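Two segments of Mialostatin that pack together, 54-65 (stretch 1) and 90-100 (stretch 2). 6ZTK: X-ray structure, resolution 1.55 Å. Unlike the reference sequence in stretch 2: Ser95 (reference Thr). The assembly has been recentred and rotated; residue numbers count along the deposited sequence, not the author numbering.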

ATOM      1  N   GLN A  54      -0.211  -4.044   7.462  1.00 14.33           N
ATOM      2  CA  GLN A  54      -0.418  -3.070   8.528  1.00 14.29           C
ATOM      3  C   GLN A  54      -1.603  -3.464   9.390  1.00 14.42           C
ATOM      4  O   GLN A  54      -2.771  -3.308   8.975  1.00 17.05           O
ATOM      5  CB  GLN A  54      -0.502  -1.692   7.914  1.00 16.79           C
ATOM      6  CG  GLN A  54       0.716  -1.340   7.082  1.00 16.66           C
ATOM      7  CD  GLN A  54       1.963  -1.212   7.942  1.00 15.62           C
ATOM      8  OE1 GLN A  54       1.992  -0.415   8.867  1.00 19.57           O
ATOM      9  NE2 GLN A  54       2.944  -2.014   7.656  1.00 17.07           N
ATOM     10  N   VAL A  55      -1.310  -4.065  10.535  1.00 14.89           N
ATOM     11  CA  VAL A  55      -2.380  -4.604  11.431  1.00 15.05           C
ATOM     12  C   VAL A  55      -2.403  -3.951  12.806  1.00 15.85           C
ATOM     13  O   VAL A  55      -3.442  -3.945  13.476  1.00 16.54           O
ATOM     14  CB  VAL A  55      -2.285  -6.139  11.511  1.00 15.64           C
ATOM     15  CG1 VAL A  55      -2.565  -6.851  10.185  1.00 15.24           C
ATOM     16  CG2 VAL A  55      -0.941  -6.626  12.057  1.00 15.55           C
ATOM     17  N   GLU A  56      -1.254  -3.435  13.301  1.00 17.60           N
ATOM     18  CA  GLU A  56      -1.183  -2.913  14.684  1.00 21.60           C
ATOM     19  C   GLU A  56      -2.223  -1.831  14.914  1.00 21.92           C
ATOM     20  O   GLU A  56      -2.408  -0.988  14.066  1.00 22.69           O
ATOM     21  CB  GLU A  56       0.214  -2.372  14.973  1.00 26.35           C
ATOM     22  CG  GLU A  56       1.182  -3.466  15.262  1.00 36.05           C
ATOM     23  CD  GLU A  56       1.139  -4.114  16.654  1.00 41.95           C
ATOM     24  OE1 GLU A  56       1.635  -5.249  16.757  1.00 38.89           O
ATOM     25  OE2 GLU A  56       0.751  -3.438  17.658  1.00 46.19           O
ATOM     26  N   GLY A  57      -2.946  -1.983  16.013  1.00 22.70           N
ATOM     27  CA  GLY A  57      -3.882  -0.956  16.489  1.00 25.35           C
ATOM     28  C   GLY A  57      -5.175  -0.893  15.697  1.00 27.46           C
ATOM     29  O   GLY A  57      -5.880   0.121  15.784  1.00 31.31           O
ATOM     30  N   ARG A  58      -5.458  -1.879  14.866  1.00 21.65           N
ATOM     31  CA  ARG A  58      -6.623  -1.838  13.979  1.00 21.34           C
ATOM     32  C   ARG A  58      -7.567  -2.989  14.294  1.00 20.13           C
ATOM     33  O   ARG A  58      -7.126  -4.006  14.857  1.00 21.98           O
ATOM     34  CB  ARG A  58      -6.215  -1.963  12.512  1.00 20.47           C
ATOM     35  CG  ARG A  58      -5.351  -0.830  11.946  1.00 21.63           C
ATOM     36  CD  ARG A  58      -4.892  -1.232  10.557  1.00 22.47           C
ATOM     37  NE  ARG A  58      -4.236  -0.162   9.807  1.00 27.30           N
ATOM     38  CZ  ARG A  58      -3.004   0.262   9.984  1.00 26.93           C
ATOM     39  NH1 ARG A  58      -2.197  -0.329  10.835  1.00 27.85           N
ATOM     40  NH2 ARG A  58      -2.530   1.240   9.223  1.00 25.11           N
ATOM     41  N   GLU A  59      -8.839  -2.852  13.942  1.00 19.56           N
ATOM     42  CA  GLU A  59      -9.779  -3.993  13.851  1.00 18.29           C
ATOM     43  C   GLU A  59      -9.882  -4.446  12.409  1.00 17.14           C
ATOM     44  O   GLU A  59      -9.923  -5.653  12.114  1.00 17.75           O
ATOM     45  CB  GLU A  59     -11.148  -3.564  14.377  1.00 20.29           C
ATOM     46  CG  GLU A  59     -12.207  -4.596  14.066  1.00 21.28           C
ATOM     47  CD  GLU A  59     -13.576  -4.339  14.654  1.00 24.63           C
ATOM     48  OE1 GLU A  59     -13.805  -3.201  15.090  1.00 26.28           O
ATOM     49  OE2 GLU A  59     -14.367  -5.287  14.632  1.00 25.40           O
ATOM     50  N   TYR A  60      -9.912  -3.487  11.492  1.00 17.98           N
ATOM     51  CA  TYR A  60     -10.064  -3.733  10.060  1.00 16.36           C
ATOM     52  C   TYR A  60      -8.779  -3.446   9.290  1.00 16.04           C
ATOM     53  O   TYR A  60      -8.086  -2.455   9.617  1.00 16.99           O
ATOM     54  CB  TYR A  60     -11.188  -2.881   9.436  1.00 17.47           C
ATOM     55  CG  TYR A  60     -12.557  -3.122   9.996  1.00 19.00           C
ATOM     56  CD1 TYR A  60     -13.029  -2.430  11.099  1.00 22.12           C
ATOM     57  CD2 TYR A  60     -13.350  -4.055   9.393  1.00 20.31           C
ATOM     58  CE1 TYR A  60     -14.302  -2.666  11.596  1.00 25.59           C
ATOM     59  CE2 TYR A  60     -14.635  -4.300   9.880  1.00 22.11           C
ATOM     60  CZ  TYR A  60     -15.102  -3.600  10.970  1.00 25.11           C
ATOM     61  OH  TYR A  60     -16.380  -3.869  11.415  1.00 32.55           O
ATOM     62  N   TYR A  61      -8.476  -4.255   8.269  1.00 15.15           N
ATOM     63  CA  TYR A  61      -7.498  -3.830   7.259  1.00 14.71           C
ATOM     64  C   TYR A  61      -7.896  -2.469   6.672  1.00 16.31           C
ATOM     65  O   TYR A  61      -9.096  -2.240   6.402  1.00 16.28           O
ATOM     66  CB  TYR A  61      -7.282  -4.846   6.143  1.00 13.74           C
ATOM     67  CG  TYR A  61      -6.556  -6.091   6.570  1.00 15.15           C
ATOM     68  CD1 TYR A  61      -5.193  -6.079   6.788  1.00 14.78           C
ATOM     69  CD2 TYR A  61      -7.237  -7.278   6.706  1.00 14.65           C
ATOM     70  CE1 TYR A  61      -4.514  -7.248   7.144  1.00 14.59           C
ATOM     71  CE2 TYR A  61      -6.598  -8.449   7.060  1.00 14.45           C
ATOM     72  CZ  TYR A  61      -5.225  -8.422   7.299  1.00 15.51           C
ATOM     73  OH  TYR A  61      -4.577  -9.583   7.692  1.00 16.28           O
ATOM     74  N   ASP A  62      -6.904  -1.601   6.451  1.00 15.16           N
ATOM     75  CA  ASP A  62      -7.118  -0.542   5.435  1.00 15.03           C
ATOM     76  C   ASP A  62      -7.147  -1.148   4.048  1.00 14.88           C
ATOM     77  O   ASP A  62      -6.613  -2.263   3.782  1.00 17.12           O
ATOM     78  CB  ASP A  62      -6.044   0.535   5.564  1.00 16.70           C
ATOM     79  CG  ASP A  62      -6.252   1.322   6.808  1.00 21.34           C
ATOM     80  OD1 ASP A  62      -7.444   1.555   7.211  1.00 19.80           O
ATOM     81  OD2 ASP A  62      -5.167   1.613   7.436  1.00 27.20           O
ATOM     82  N   THR A  63      -7.614  -0.353   3.064  1.00 13.99           N
ATOM     83  CA  THR A  63      -7.431  -0.667   1.667  1.00 14.32           C
ATOM     84  C   THR A  63      -7.039   0.600   0.906  1.00 13.41           C
ATOM     85  O   THR A  63      -7.136   1.685   1.490  1.00 15.54           O
ATOM     86  CB  THR A  63      -8.660  -1.378   1.059  1.00 15.02           C
ATOM     87  OG1 THR A  63      -8.307  -1.889  -0.215  1.00 17.36           O
ATOM     88  CG2 THR A  63      -9.871  -0.475   0.926  1.00 16.91           C
ATOM     89  N   VAL A  64      -6.503   0.403  -0.264  1.00 14.39           N
ATOM     90  CA  VAL A  64      -6.020   1.504  -1.154  1.00 14.23           C
ATOM     91  C   VAL A  64      -7.198   2.105  -1.907  1.00 14.60           C
ATOM     92  O   VAL A  64      -7.957   1.323  -2.590  1.00 17.37           O
ATOM     93  CB  VAL A  64      -4.962   1.021  -2.130  1.00 15.59           C
ATOM     94  CG1 VAL A  64      -4.437   2.189  -2.939  1.00 16.13           C
ATOM     95  CG2 VAL A  64      -3.798   0.329  -1.444  1.00 15.72           C
ATOM     96  N   LEU A  65      -7.316   3.431  -1.849  1.00 14.69           N
ATOM     97  CA  LEU A  65      -8.261   4.145  -2.771  1.00 15.23           C
ATOM     98  C   LEU A  65      -7.571   4.566  -4.051  1.00 16.77           C
ATOM     99  O   LEU A  65      -8.034   4.200  -5.163  1.00 19.25           O
ATOM    100  CB  LEU A  65      -8.851   5.349  -2.065  1.00 15.97           C
ATOM    101  CG  LEU A  65      -9.848   5.079  -0.964  1.00 16.54           C
ATOM    102  CD1 LEU A  65     -10.218   6.357  -0.238  1.00 18.64           C
ATOM    103  CD2 LEU A  65     -11.113   4.397  -1.535  1.00 18.12           C
ATOM    104  N   THR A  90     -13.670  -3.398   4.762  1.00 17.90           N
ATOM    105  CA  THR A  90     -14.677  -4.240   5.465  1.00 18.80           C
ATOM    106  C   THR A  90     -14.082  -5.523   6.014  1.00 20.04           C
ATOM    107  O   THR A  90     -14.866  -6.303   6.587  1.00 21.27           O
ATOM    108  CB  THR A  90     -15.818  -4.564   4.504  1.00 18.94           C
ATOM    109  OG1 THR A  90     -15.301  -5.258   3.380  1.00 20.89           O
ATOM    110  CG2 THR A  90     -16.537  -3.288   4.106  1.00 23.76           C
ATOM    111  N   CYS A  91     -12.804  -5.790   5.815  1.00 18.36           N
ATOM    112  CA  CYS A  91     -12.161  -7.059   6.259  1.00 17.70           C
ATOM    113  C   CYS A  91     -11.679  -6.918   7.711  1.00 18.02           C
ATOM    114  O   CYS A  91     -10.752  -6.111   7.992  1.00 17.53           O
ATOM    115  CB  CYS A  91     -10.961  -7.422   5.439  1.00 19.28           C
ATOM    116  SG  CYS A  91     -11.326  -8.108   3.804  1.00 22.50           S
ATOM    117  N   LYS A  92     -12.235  -7.707   8.642  1.00 17.21           N
ATOM    118  CA  LYS A  92     -11.739  -7.763  10.029  1.00 16.57           C
ATOM    119  C   LYS A  92     -10.450  -8.593  10.029  1.00 16.67           C
ATOM    120  O   LYS A  92     -10.423  -9.707   9.539  1.00 18.61           O
ATOM    121  CB  LYS A  92     -12.774  -8.407  10.959  1.00 18.80           C
ATOM    122  CG  LYS A  92     -13.937  -7.502  11.219  1.00 21.97           C
ATOM    123  CD  LYS A  92     -14.991  -8.149  12.061  1.00 27.89           C
ATOM    124  CE  LYS A  92     -16.141  -7.203  12.323  1.00 31.90           C
ATOM    125  NZ  LYS A  92     -17.172  -7.903  13.124  1.00 40.14           N
ATOM    126  N   ILE A  93      -9.392  -8.056  10.610  1.00 15.20           N
ATOM    127  CA  ILE A  93      -8.079  -8.765  10.587  1.00 14.64           C
ATOM    128  C   ILE A  93      -8.144 -10.111  11.363  1.00 14.56           C
ATOM    129  O   ILE A  93      -7.563 -11.086  10.928  1.00 15.10           O
ATOM    130  CB  ILE A  93      -7.064  -7.816  11.225  1.00 14.52           C
ATOM    131  CG1 ILE A  93      -6.852  -6.587  10.348  1.00 14.09           C
ATOM    132  CG2 ILE A  93      -5.742  -8.529  11.533  1.00 15.18           C
ATOM    133  CD1 ILE A  93      -6.246  -5.405  11.072  1.00 15.43           C
ATOM    134  N   GLU A  94      -8.814 -10.088  12.503  1.00 15.26           N
ATOM    135  CA  GLU A  94      -8.818 -11.250  13.434  1.00 15.58           C
ATOM    136  C   GLU A  94      -9.866 -12.290  13.005  1.00 21.12           C
ATOM    137  O   GLU A  94     -10.193 -13.161  13.800  1.00 23.68           O
ATOM    138  CB  GLU A  94      -9.036 -10.752  14.856  1.00 16.64           C
ATOM    139  CG  GLU A  94      -7.897  -9.902  15.394  1.00 17.66           C
ATOM    140  CD  GLU A  94      -8.330  -8.995  16.536  1.00 20.36           C
ATOM    141  OE1 GLU A  94      -8.911  -7.896  16.268  1.00 19.88           O
ATOM    142  OE2 GLU A  94      -8.148  -9.381  17.717  1.00 18.59           O
ATOM    143  N   SER A  95     -10.495 -12.152  11.852  1.00 25.28           N
ATOM    144  CA  SER A  95     -11.318 -13.252  11.271  1.00 23.13           C
ATOM    145  C   SER A  95     -10.479 -14.355  10.622  1.00 24.54           C
ATOM    146  O   SER A  95     -11.049 -15.378  10.069  1.00 24.37           O
ATOM    147  CB  SER A  95     -12.248 -12.663  10.263  1.00 25.65           C
ATOM    148  OG  SER A  95     -11.456 -12.232   9.183  1.00 27.74           O
ATOM    149  N   GLY A  96      -9.166 -14.193  10.520  1.00 28.13           N
ATOM    150  CA  GLY A  96      -8.337 -15.176   9.831  1.00 25.86           C
ATOM    151  C   GLY A  96      -8.428 -14.981   8.308  1.00 26.12           C
ATOM    152  O   GLY A  96      -8.042 -15.850   7.629  1.00 35.36           O
ATOM    153  N   VAL A  97      -9.062 -13.893   7.856  1.00 26.20           N
ATOM    154  CA  VAL A  97      -9.233 -13.584   6.403  1.00 30.05           C
ATOM    155  C   VAL A  97      -7.865 -13.249   5.801  1.00 25.85           C
ATOM    156  O   VAL A  97      -7.140 -12.527   6.393  1.00 30.33           O
ATOM    157  CB  VAL A  97     -10.236 -12.427   6.166  1.00 30.87           C
ATOM    158  CG1 VAL A  97      -9.712 -11.040   6.557  1.00 31.50           C
ATOM    159  CG2 VAL A  97     -10.680 -12.388   4.722  1.00 34.73           C
ATOM    160  N   GLU A  98      -7.566 -13.772   4.616  1.00 26.11           N
ATOM    161  CA  GLU A  98      -6.436 -13.302   3.784  1.00 27.03           C
ATOM    162  C   GLU A  98      -6.826 -11.952   3.162  1.00 23.76           C
ATOM    163  O   GLU A  98      -7.909 -11.880   2.523  1.00 23.58           O
ATOM    164  CB  GLU A  98      -6.203 -14.387   2.727  1.00 34.10           C
ATOM    165  CG  GLU A  98      -4.999 -14.196   1.835  1.00 40.83           C
ATOM    166  CD  GLU A  98      -4.938 -15.186   0.667  1.00 47.61           C
ATOM    167  OE1 GLU A  98      -5.636 -16.238   0.709  1.00 52.38           O
ATOM    168  OE2 GLU A  98      -4.210 -14.900  -0.302  1.00 52.80           O
ATOM    169  N   TYR A  99      -5.972 -10.912   3.254  1.00 19.66           N
ATOM    170  CA  TYR A  99      -6.264  -9.621   2.582  1.00 18.63           C
ATOM    171  C   TYR A  99      -6.247  -9.877   1.077  1.00 19.60           C
ATOM    172  O   TYR A  99      -5.290 -10.501   0.570  1.00 19.57           O
ATOM    173  CB  TYR A  99      -5.236  -8.537   2.943  1.00 16.87           C
ATOM    174  CG  TYR A  99      -5.465  -7.231   2.216  1.00 15.37           C
ATOM    175  CD1 TYR A  99      -4.989  -7.052   0.923  1.00 14.93           C
ATOM    176  CD2 TYR A  99      -6.217  -6.222   2.790  1.00 15.11           C
ATOM    177  CE1 TYR A  99      -5.262  -5.902   0.200  1.00 15.61           C
ATOM    178  CE2 TYR A  99      -6.524  -5.081   2.068  1.00 15.36           C
ATOM    179  CZ  TYR A  99      -6.054  -4.928   0.780  1.00 15.20           C
ATOM    180  OH  TYR A  99      -6.319  -3.789   0.078  1.00 17.78           O
ATOM    181  N   SER A 100      -7.211  -9.299   0.370  1.00 19.46           N
ATOM    182  CA  SER A 100      -7.175  -9.081  -1.097  1.00 19.07           C
ATOM    183  C   SER A 100      -7.951  -7.816  -1.437  1.00 17.96           C
ATOM    184  O   SER A 100      -8.836  -7.392  -0.662  1.00 19.87           O
ATOM    185  CB  SER A 100      -7.733 -10.297  -1.842  1.00 22.15           C
ATOM    186  OG  SER A 100      -9.151 -10.319  -1.739  1.00 22.75           O
TER
HETATM  187  O   HOH W   1     -10.116  -7.769  13.796  1.00 17.38           O
HETATM  188  O   HOH W   2      -6.160 -11.545   8.553  1.00 18.44           O

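The ring of Tyr61 is held on both faces by aliphatic carbons of the other stretch. Ile93 CG1 sits 3.6 Å from the centroid of the Tyr61 ring, and Tyr99 CB lies 4.2 Å from that centroid over the opposite face, each only 6° off the ring normal. A tyrosine suits such a slot: both faces of its flat ring offer pi density to C-H groups, while its hydroxyl can still reach water at the far end. The Tyr99 ring also turns an edge toward the face of Tyr61, with centroids 5.6 Å apart and planes at 72°. At the edge of the Tyr61 ring, CE2 meets Val97 CG1 at 4.1 Å. Tyr61 CD2 also lies 3.9 Å from Cys91 CB.

The backbones run antiparallel here, but the pairing is brief. Tyr60 and Lys92 form a non-hydrogen-bonded pair, their CA atoms 4.4 Å apart, so the hydrogen bonds fall to their neighbours: Ile93 N donates to Glu59 O at 2.9 Å, nearly straight at 168°, and Tyr61 N donates to Cys91 O, also at 2.9 Å but more bent. At this close pair, the CA atoms also approach the carbonyls that accept the two bonds: Tyr60 CA lies 3.2 Å from Cys91 O and Lys92 CA 3.5 Å from Glu59 O, C-H...O contacts that supplement the two bonds. Beyond Lys92 the second stretch enters a 3-10 segment, where Ser95 OG donates to Lys92 O at 2.8 Å.

Ile93 does more than cover a ring. Its branched side chain also reaches the first stretch's loop, with CG2 3.8 Å from Val55 CG1 and CD1 3.7 Å from Arg58 CB, joining apolar surfaces around the type II turn from Val55 to Arg58. Gly57 suits that turn because its positive phi favours glycine.

Polar groups occupy the margins. The extended Lys92 chain passes Tyr60, its CE 3.5 Å from Tyr60 OH, and places NZ 4.1 Å from Glu59 OE2, opposite charges that attract without forming a salt bridge. Deeper in, Tyr99 OH and Thr63 OG1 lie 2.8 Å apart in a hydrogen bond, giving two hydroxyls polar company where Thr63 is buried.

Two waters complete the link. Water 1 donates to Glu59 O at 2.7 Å and to Glu94 OE1 at 2.8 Å, and accepts from Glu94 N at 3.0 Å. Water 2 accepts from Tyr61 OH at 2.7 Å and donates to Ile93 O at 2.8 Å and Val97 O at 2.6 Å, tying the tip of the enclosed tyrosine to the opposing backbone.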